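Alpha-amylase (Eisenia fetida, PDB 6M4K) probably cleaves internal alpha-1,4-glucosidic linkages in starch-like polysaccharides as a calcium-containing glycoside hydrolase of family 13. Local coordinates at residues R85-T90 / V96-D101; V181-A186 / L214-Q219; A278-V281 / G286-Q289. All blocks are in the same frame, centred on the assembly; numbering follows the deposited sequence.

Contact 1: R85-T90 / V96-D101; sequences RNMVTT and VYIYVD
I98 is the one residue of the strand that meets this helix segment, and it does so with two different carbons. V88 comes closest to its CG1, with V88 CG2 lying 4.2 Å from I98 CG1. M87 comes closest to its CG2, the terminal methyl CE of M87 stopping 4.3 Å from I98 CG2. Both are apolar approaches at ordinary van der Waals separation, and all three residues are buried. I98 lies with CG2 anti to its backbone N and CG1 anti to the carbonyl carbon (chi1 -60°), which turns both branches to the helix. M87 leaves the helix obliquely, runs extended as far as SD, and then bends at the sulfur (chi3 68°), turning CE in toward the strand.

The backbones do not bond to each other here; each is tied into its own element. In the helix T89 N bonds to R85 O and T90 N to N86 O, both at 3.0 Å. On the strand, Y97 and Y99 pair with strand 44-47, while I98 bonds to A195, just ahead of strand 196-199. Charges lie well away from I98: R85 pairs with E81 of the same helix, and D101 is salt-bridged to R198.

This is the alpha-on-beta packing of a (beta/alpha)8 barrel: helix 81-93 returns the chain to the third parallel strand and covers its outer side. Beyond the strand the chain runs on to N105, a calcium ligand, through a sequence that matches the first conserved region of family 13 enzymes.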
loop_
_atom_site.group_PDB
_atom_site.type_symbol
_atom_site.label_atom_id
_atom_site.label_comp_id
_atom_site.label_asym_id
_atom_site.label_seq_id
_atom_site.Cartn_x
_atom_site.Cartn_y
_atom_site.Cartn_z
ATOM N N ARG A 85 -5.641 -20.804 1.993
ATOM C CA ARG A 85 -4.734 -21.460 2.925
ATOM C C ARG A 85 -3.516 -22.023 2.217
ATOM O O ARG A 85 -2.405 -21.963 2.758
ATOM C CB ARG A 85 -5.494 -22.512 3.722
ATOM C CG ARG A 85 -6.523 -21.847 4.605
ATOM C CD ARG A 85 -7.426 -22.834 5.274
ATOM N NE ARG A 85 -6.781 -23.475 6.411
ATOM C CZ ARG A 85 -7.452 -24.106 7.367
ATOM N NH1 ARG A 85 -8.779 -24.164 7.321
ATOM N NH2 ARG A 85 -6.801 -24.672 8.366
ATOM N N ASN A 86 -3.691 -22.534 0.991
ATOM C CA ASN A 86 -2.534 -22.948 0.201
ATOM C C ASN A 86 -1.586 -21.778 -0.030
ATOM O O ASN A 86 -0.363 -21.929 0.076
ATOM C CB ASN A 86 -2.978 -23.490 -1.157
ATOM C CG ASN A 86 -3.559 -24.895 -1.092
ATOM O OD1 ASN A 86 -4.265 -25.310 -2.011
ATOM N ND2 ASN A 86 -3.262 -25.627 -0.034
ATOM N N MET A 87 -2.143 -20.610 -0.375
ATOM C CA MET A 87 -1.345 -19.409 -0.598
ATOM C C MET A 87 -0.556 -19.028 0.647
ATOM O O MET A 87 0.653 -18.793 0.578
ATOM C CB MET A 87 -2.267 -18.265 -1.029
ATOM C CG MET A 87 -1.589 -16.919 -1.157
ATOM S SD MET A 87 -2.775 -15.573 -1.298
ATOM C CE MET A 87 -3.517 -15.596 0.339
ATOM N N VAL A 88 -1.235 -18.942 1.792
ATOM C CA VAL A 88 -0.564 -18.543 3.030
ATOM C C VAL A 88 0.562 -19.515 3.373
ATOM O O VAL A 88 1.678 -19.109 3.716
ATOM C CB VAL A 88 -1.581 -18.407 4.179
ATOM C CG1 VAL A 88 -0.861 -18.172 5.503
ATOM C CG2 VAL A 88 -2.560 -17.269 3.913
ATOM N N THR A 89 0.279 -20.814 3.287
ATOM C CA THR A 89 1.289 -21.818 3.624
ATOM C C THR A 89 2.508 -21.712 2.707
ATOM O O THR A 89 3.650 -21.673 3.175
ATOM C CB THR A 89 0.667 -23.213 3.555
ATOM O OG1 THR A 89 -0.381 -23.311 4.526
ATOM C CG2 THR A 89 1.722 -24.276 3.826
ATOM N N THR A 90 2.281 -21.643 1.392
ATOM C CA THR A 90 3.383 -21.597 0.436
ATOM C C THR A 90 4.192 -20.320 0.604
ATOM O O THR A 90 5.431 -20.338 0.598
ATOM C CB THR A 90 2.807 -21.656 -0.981
ATOM O OG1 THR A 90 2.166 -22.919 -1.188
ATOM C CG2 THR A 90 3.906 -21.455 -2.021
ATOM N N VAL A 96 7.682 -14.947 2.600
ATOM C CA VAL A 96 6.948 -13.796 2.075
ATOM C C VAL A 96 5.581 -13.839 2.744
ATOM O O VAL A 96 4.813 -14.784 2.534
ATOM C CB VAL A 96 6.826 -13.847 0.547
ATOM C CG1 VAL A 96 6.011 -12.665 0.049
ATOM C CG2 VAL A 96 8.212 -13.840 -0.092
ATOM N N TYR A 97 5.288 -12.849 3.576
ATOM C CA TYR A 97 4.145 -12.938 4.476
ATOM C C TYR A 97 2.897 -12.267 3.904
ATOM O O TYR A 97 2.947 -11.552 2.900
ATOM C CB TYR A 97 4.536 -12.421 5.864
ATOM C CG TYR A 97 5.720 -13.214 6.380
ATOM C CD1 TYR A 97 5.670 -14.605 6.439
ATOM C CD2 TYR A 97 6.909 -12.591 6.720
ATOM C CE1 TYR A 97 6.752 -15.351 6.864
ATOM C CE2 TYR A 97 8.006 -13.338 7.163
ATOM C CZ TYR A 97 7.905 -14.711 7.227
ATOM O OH TYR A 97 8.997 -15.439 7.653
ATOM N N ILE A 98 1.761 -12.517 4.556
ATOM C CA ILE A 98 0.441 -12.154 4.045
ATOM C C ILE A 98 -0.233 -11.209 5.030
ATOM O O ILE A 98 -0.413 -11.553 6.209
ATOM C CB ILE A 98 -0.432 -13.398 3.811
ATOM C CG1 ILE A 98 0.220 -14.342 2.802
ATOM C CG2 ILE A 98 -1.843 -12.997 3.355
ATOM C CD1 ILE A 98 0.379 -13.766 1.390
ATOM N N TYR A 99 -0.650 -10.043 4.540
ATOM C CA TYR A 99 -1.432 -9.086 5.310
ATOM C C TYR A 99 -2.816 -8.992 4.691
ATOM O O TYR A 99 -2.948 -8.701 3.494
ATOM C CB TYR A 99 -0.746 -7.719 5.329
ATOM C CG TYR A 99 0.711 -7.856 5.679
ATOM C CD1 TYR A 99 1.107 -8.227 6.956
ATOM C CD2 TYR A 99 1.691 -7.724 4.706
ATOM C CE1 TYR A 99 2.449 -8.399 7.269
ATOM C CE2 TYR A 99 3.035 -7.899 5.006
ATOM C CZ TYR A 99 3.402 -8.237 6.290
ATOM O OH TYR A 99 4.737 -8.411 6.586
ATOM N N VAL A 100 -3.831 -9.248 5.484
ATOM C CA VAL A 100 -5.202 -9.279 5.005
ATOM C C VAL A 100 -5.814 -7.889 5.088
ATOM O O VAL A 100 -5.731 -7.221 6.117
ATOM C CB VAL A 100 -6.017 -10.302 5.809
ATOM C CG1 VAL A 100 -7.514 -10.039 5.679
ATOM C CG2 VAL A 100 -5.670 -11.713 5.344
ATOM N N ASP A 101 -6.465 -7.465 4.005
ATOM C CA ASP A 101 -7.291 -6.261 3.995
ATOM C C ASP A 101 -8.568 -6.576 4.776
ATOM O O ASP A 101 -9.464 -7.280 4.292
ATOM C CB ASP A 101 -7.573 -5.902 2.540
ATOM C CG ASP A 101 -8.091 -4.499 2.338
ATOM O OD1 ASP A 101 -8.718 -3.931 3.243
ATOM O OD2 ASP A 101 -7.896 -3.973 1.208
#

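Contact 2: V181-A186 / L214-Q219; sequences VEAEFA and LGRLNQ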
loop_
_atom_site.group_PDB
_atom_site.type_symbol
_atom_site.label_atom_id
_atom_site.label_comp_id
_atom_site.label_asym_id
_atom_site.label_seq_id
_atom_site.Cartn_x
_atom_site.Cartn_y
_atom_site.Cartn_z
ATOM N N VAL A 181 -17.083 -11.245 17.476
ATOM C CA VAL A 181 -17.220 -11.800 16.131
ATOM C C VAL A 181 -16.055 -11.375 15.248
ATOM O O VAL A 181 -15.483 -12.190 14.506
ATOM C CB VAL A 181 -18.571 -11.375 15.533
ATOM C CG1 VAL A 181 -18.566 -11.549 14.032
ATOM C CG2 VAL A 181 -19.702 -12.185 16.168
ATOM N N GLU A 182 -15.691 -10.096 15.304
ATOM C CA GLU A 182 -14.618 -9.611 14.444
ATOM C C GLU A 182 -13.271 -10.173 14.878
ATOM O O GLU A 182 -12.440 -10.530 14.032
ATOM C CB GLU A 182 -14.645 -8.086 14.389
ATOM C CG GLU A 182 -15.912 -7.599 13.678
ATOM C CD GLU A 182 -15.933 -6.128 13.375
ATOM O OE1 GLU A 182 -15.395 -5.350 14.178
ATOM O OE2 GLU A 182 -16.514 -5.758 12.320
ATOM N N ALA A 183 -13.049 -10.309 16.191
ATOM C CA ALA A 183 -11.817 -10.939 16.654
ATOM C C ALA A 183 -11.756 -12.412 16.283
ATOM O O ALA A 183 -10.672 -12.927 15.999
ATOM C CB ALA A 183 -11.664 -10.760 18.161
ATOM N N GLU A 184 -12.896 -13.113 16.280
ATOM C CA GLU A 184 -12.885 -14.512 15.865
ATOM C C GLU A 184 -12.430 -14.639 14.421
ATOM O O GLU A 184 -11.654 -15.538 14.084
ATOM C CB GLU A 184 -14.276 -15.135 16.026
ATOM C CG GLU A 184 -14.339 -16.655 15.730
ATOM C CD GLU A 184 -14.327 -17.012 14.242
ATOM O OE1 GLU A 184 -14.876 -16.235 13.429
ATOM O OE2 GLU A 184 -13.770 -18.075 13.877
ATOM N N PHE A 185 -12.932 -13.755 13.555
ATOM C CA PHE A 185 -12.517 -13.716 12.154
ATOM C C PHE A 185 -11.011 -13.499 12.041
ATOM O O PHE A 185 -10.299 -14.288 11.407
ATOM C CB PHE A 185 -13.295 -12.583 11.479
ATOM C CG PHE A 185 -12.777 -12.177 10.118
ATOM C CD1 PHE A 185 -12.621 -13.103 9.100
ATOM C CD2 PHE A 185 -12.486 -10.853 9.858
ATOM C CE1 PHE A 185 -12.165 -12.701 7.840
ATOM C CE2 PHE A 185 -12.035 -10.448 8.614
ATOM C CZ PHE A 185 -11.877 -11.373 7.606
ATOM N N ALA A 186 -10.504 -12.451 12.689
ATOM C CA ALA A 186 -9.074 -12.175 12.625
ATOM C C ALA A 186 -8.257 -13.326 13.204
ATOM O O ALA A 186 -7.230 -13.712 12.634
ATOM C CB ALA A 186 -8.768 -10.869 13.351
ATOM N N LEU A 214 -8.387 -5.555 19.090
ATOM C CA LEU A 214 -6.999 -6.005 19.047
ATOM C C LEU A 214 -6.605 -6.743 20.322
ATOM O O LEU A 214 -5.801 -7.683 20.270
ATOM C CB LEU A 214 -6.056 -4.828 18.786
ATOM C CG LEU A 214 -6.224 -4.125 17.432
ATOM C CD1 LEU A 214 -5.160 -3.042 17.246
ATOM C CD2 LEU A 214 -6.216 -5.084 16.260
ATOM N N GLY A 215 -7.169 -6.346 21.471
ATOM C CA GLY A 215 -6.883 -7.035 22.723
ATOM C C GLY A 215 -7.377 -8.466 22.770
ATOM O O GLY A 215 -6.928 -9.241 23.621
ATOM N N ARG A 216 -8.292 -8.836 21.874
ATOM C CA ARG A 216 -8.794 -10.197 21.774
ATOM C C ARG A 216 -7.954 -11.068 20.854
ATOM O O ARG A 216 -8.215 -12.268 20.750
ATOM C CB ARG A 216 -10.233 -10.186 21.254
ATOM C CG ARG A 216 -11.265 -9.616 22.213
ATOM C CD ARG A 216 -12.509 -9.198 21.432
ATOM N NE ARG A 216 -13.716 -9.129 22.261
ATOM C CZ ARG A 216 -14.018 -8.132 23.092
ATOM N NH1 ARG A 216 -13.198 -7.101 23.233
ATOM N NH2 ARG A 216 -15.145 -8.177 23.795
ATOM N N LEU A 217 -6.946 -10.509 20.192
ATOM C CA LEU A 217 -6.228 -11.270 19.179
ATOM C C LEU A 217 -5.238 -12.242 19.804
ATOM O O LEU A 217 -4.606 -11.946 20.826
ATOM C CB LEU A 217 -5.470 -10.338 18.233
ATOM C CG LEU A 217 -6.328 -9.441 17.346
ATOM C CD1 LEU A 217 -5.437 -8.671 16.369
ATOM C CD2 LEU A 217 -7.361 -10.254 16.594
ATOM N N ASN A 218 -5.109 -13.407 19.178
ATOM C CA ASN A 218 -4.060 -14.360 19.490
ATOM C C ASN A 218 -2.755 -13.943 18.818
ATOM O O ASN A 218 -2.743 -13.190 17.838
ATOM C CB ASN A 218 -4.447 -15.749 18.991
ATOM C CG ASN A 218 -5.730 -16.257 19.616
ATOM O OD1 ASN A 218 -6.061 -15.913 20.752
ATOM N ND2 ASN A 218 -6.458 -17.081 18.877
ATOM N N GLN A 219 -1.649 -14.450 19.350
ATOM C CA GLN A 219 -0.354 -14.153 18.759
ATOM C C GLN A 219 -0.107 -15.009 17.514
ATOM O O GLN A 219 -0.839 -15.952 17.220
ATOM C CB GLN A 219 0.748 -14.273 19.812
ATOM C CG GLN A 219 0.578 -13.179 20.874
ATOM C CD GLN A 219 1.717 -13.065 21.851
ATOM O OE1 GLN A 219 2.105 -14.038 22.491
ATOM N NE2 GLN A 219 2.249 -11.855 21.992
#
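R216 sets its CG anti to the carbonyl carbon (chi1 -69°) and then runs extended from CG to NE, so the aliphatic part of the chain lies alongside A183 on the neighbouring helix. L217 has the same first torsion (chi1 -66°), and with CD1 anti to CA its other methyl, CD2, is the branch swung toward the helix. The R216 chain therefore meets A183 at two places: R216 CB is 3.5 Å from A183 CB, and R216 CD is 3.7 Å from that same methyl. Farther along, L217 CD2 presses on A186 CB at 3.6 Å and passes A183 O more loosely at 4.3 Å. Two alanines, three positions apart, give the helix a smooth face on which the loop can settle closely.

In the barrel this is a contact between neighbouring parts of the outer layer. Helix 176-192 leads into strand 196-199, the fourth of the barrel, and the loop follows helix 207-214, which comes after that strand. A type I turn runs from L214 to L217, closed by L217 N to L214 O at 3.1 Å, and the turn presents both R216 and L217 to helix 176-192.

The polar end of R216 reaches past A183: its NE forms a salt bridge with D180, one turn earlier on the helix, and its NH1 bonds to A212 O. N187 grips the loop backbone at two points, ND2 giving a bond to R216 O and OD1 accepting one from N218 N.

Contact 3: A278-V281 / G286-Q289; sequences ANLV and GWGQ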
loop_
_atom_site.group_PDB
_atom_site.type_symbol
_atom_site.label_atom_id
_atom_site.label_comp_id
_atom_site.label_asym_id
_atom_site.label_seq_id
_atom_site.Cartn_x
_atom_site.Cartn_y
_atom_site.Cartn_z
ATOM N N ALA A 278 14.212 20.040 -4.653
ATOM C CA ALA A 278 15.168 20.406 -3.622
ATOM C C ALA A 278 14.528 20.516 -2.245
ATOM O O ALA A 278 15.231 20.393 -1.240
ATOM C CB ALA A 278 15.859 21.727 -3.985
ATOM N N ASN A 279 13.215 20.742 -2.177
ATOM C CA ASN A 279 12.529 20.838 -0.891
ATOM C C ASN A 279 12.497 19.519 -0.130
ATOM O O ASN A 279 12.164 19.528 1.062
ATOM C CB ASN A 279 11.096 21.332 -1.094
ATOM C CG ASN A 279 11.039 22.770 -1.569
ATOM O OD1 ASN A 279 11.977 23.535 -1.355
ATOM N ND2 ASN A 279 9.938 23.146 -2.210
ATOM N N LEU A 280 12.814 18.397 -0.776
ATOM C CA LEU A 280 12.799 17.097 -0.111
ATOM C C LEU A 280 13.953 16.904 0.861
ATOM O O LEU A 280 14.032 15.841 1.487
ATOM C CB LEU A 280 12.793 15.979 -1.152
ATOM C CG LEU A 280 11.556 15.930 -2.048
ATOM C CD1 LEU A 280 11.690 14.838 -3.096
ATOM C CD2 LEU A 280 10.282 15.733 -1.222
ATOM N N VAL A 281 14.848 17.890 0.994
ATOM C CA VAL A 281 16.011 17.769 1.872
ATOM C C VAL A 281 15.626 17.311 3.277
ATOM O O VAL A 281 16.382 16.582 3.932
ATOM C CB VAL A 281 16.810 19.095 1.874
ATOM C CG1 VAL A 281 15.972 20.244 2.429
ATOM C CG2 VAL A 281 18.118 18.958 2.641
ATOM N N GLY A 286 9.078 15.993 9.464
ATOM C CA GLY A 286 9.167 17.445 9.499
ATOM C C GLY A 286 8.268 18.156 8.509
ATOM O O GLY A 286 8.077 19.374 8.616
ATOM N N TRP A 287 7.710 17.433 7.545
ATOM C CA TRP A 287 6.703 18.012 6.668
ATOM C C TRP A 287 5.319 18.031 7.302
ATOM O O TRP A 287 4.333 18.243 6.594
ATOM C CB TRP A 287 6.682 17.270 5.327
ATOM C CG TRP A 287 7.754 17.722 4.380
ATOM C CD1 TRP A 287 9.085 17.897 4.658
ATOM C CD2 TRP A 287 7.584 18.066 2.999
ATOM N NE1 TRP A 287 9.743 18.323 3.531
ATOM C CE2 TRP A 287 8.848 18.435 2.501
ATOM C CE3 TRP A 287 6.482 18.098 2.136
ATOM C CZ2 TRP A 287 9.040 18.833 1.177
ATOM C CZ3 TRP A 287 6.672 18.499 0.827
ATOM C CH2 TRP A 287 7.943 18.857 0.358
ATOM N N GLY A 288 5.218 17.832 8.615
ATOM C CA GLY A 288 3.918 17.723 9.245
ATOM C C GLY A 288 3.296 16.350 9.125
ATOM O O GLY A 288 2.066 16.223 9.162
ATOM N N GLN A 289 4.115 15.316 8.972
ATOM C CA GLN A 289 3.657 13.944 8.796
ATOM C C GLN A 289 3.906 13.149 10.072
ATOM O O GLN A 289 4.553 13.615 11.015
ATOM C CB GLN A 289 4.372 13.287 7.605
ATOM C CG GLN A 289 4.169 14.038 6.295
ATOM C CD GLN A 289 4.792 13.352 5.078
ATOM O OE1 GLN A 289 5.422 12.287 5.179
ATOM N NE2 GLN A 289 4.594 13.946 3.915
#
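N279 O lies at the edge of the W287 indole, close to the ring plane, and faces three of its atoms: CZ2 at 3.2 Å, NE1 at 3.7 Å and CE2 at 3.8 Å. The nearest of these is a ring carbon, so the carbonyl meets the C-H rim, while the indole NE1 gives its hydrogen bond to N282 OD1. Two aliphatic groups flank the same corner from opposite sides of the ring's mean plane. N279 CB sits 4.0 Å from CZ2, and L280 CD2 comes obliquely to 4.1 Å from CZ2. The ring is brought here by W287 CG standing anti to the carbonyl carbon (chi1 -81°). N264 and V268 of helix 259-270 also touch the indole, and F283 meets it edge-to-face. Replacing W287 with an alanine would probably leave N282 OD1 without its N-H partner and open a gap where the indole packs against L280, N264 and V268. The contact thus joins two parts of the loop before strand 295-297 through an electron-rich carbonyl set against the faintly positive rim of an aromatic ring, which should be mildly attractive.

In the fold
All three contacts belong to the catalytic barrel domain, but no two hold the same elements. Contact 1 is core: a helix on the barrel strand that follows it, fully buried and wholly apolar. Contact 2, with its centre about 18 Å from that of contact 1, is partly buried in the outer layer, where alanine methyls meet a loop and charged and amide groups take over at the margin. Contact 3 lies on the opposite side of the chain's centre from contact 1, about 35 Å away between centres; it is a local contact within one loop, and an aromatic edge and a carbonyl do the work there. Only the buried contact has no polar atom touching.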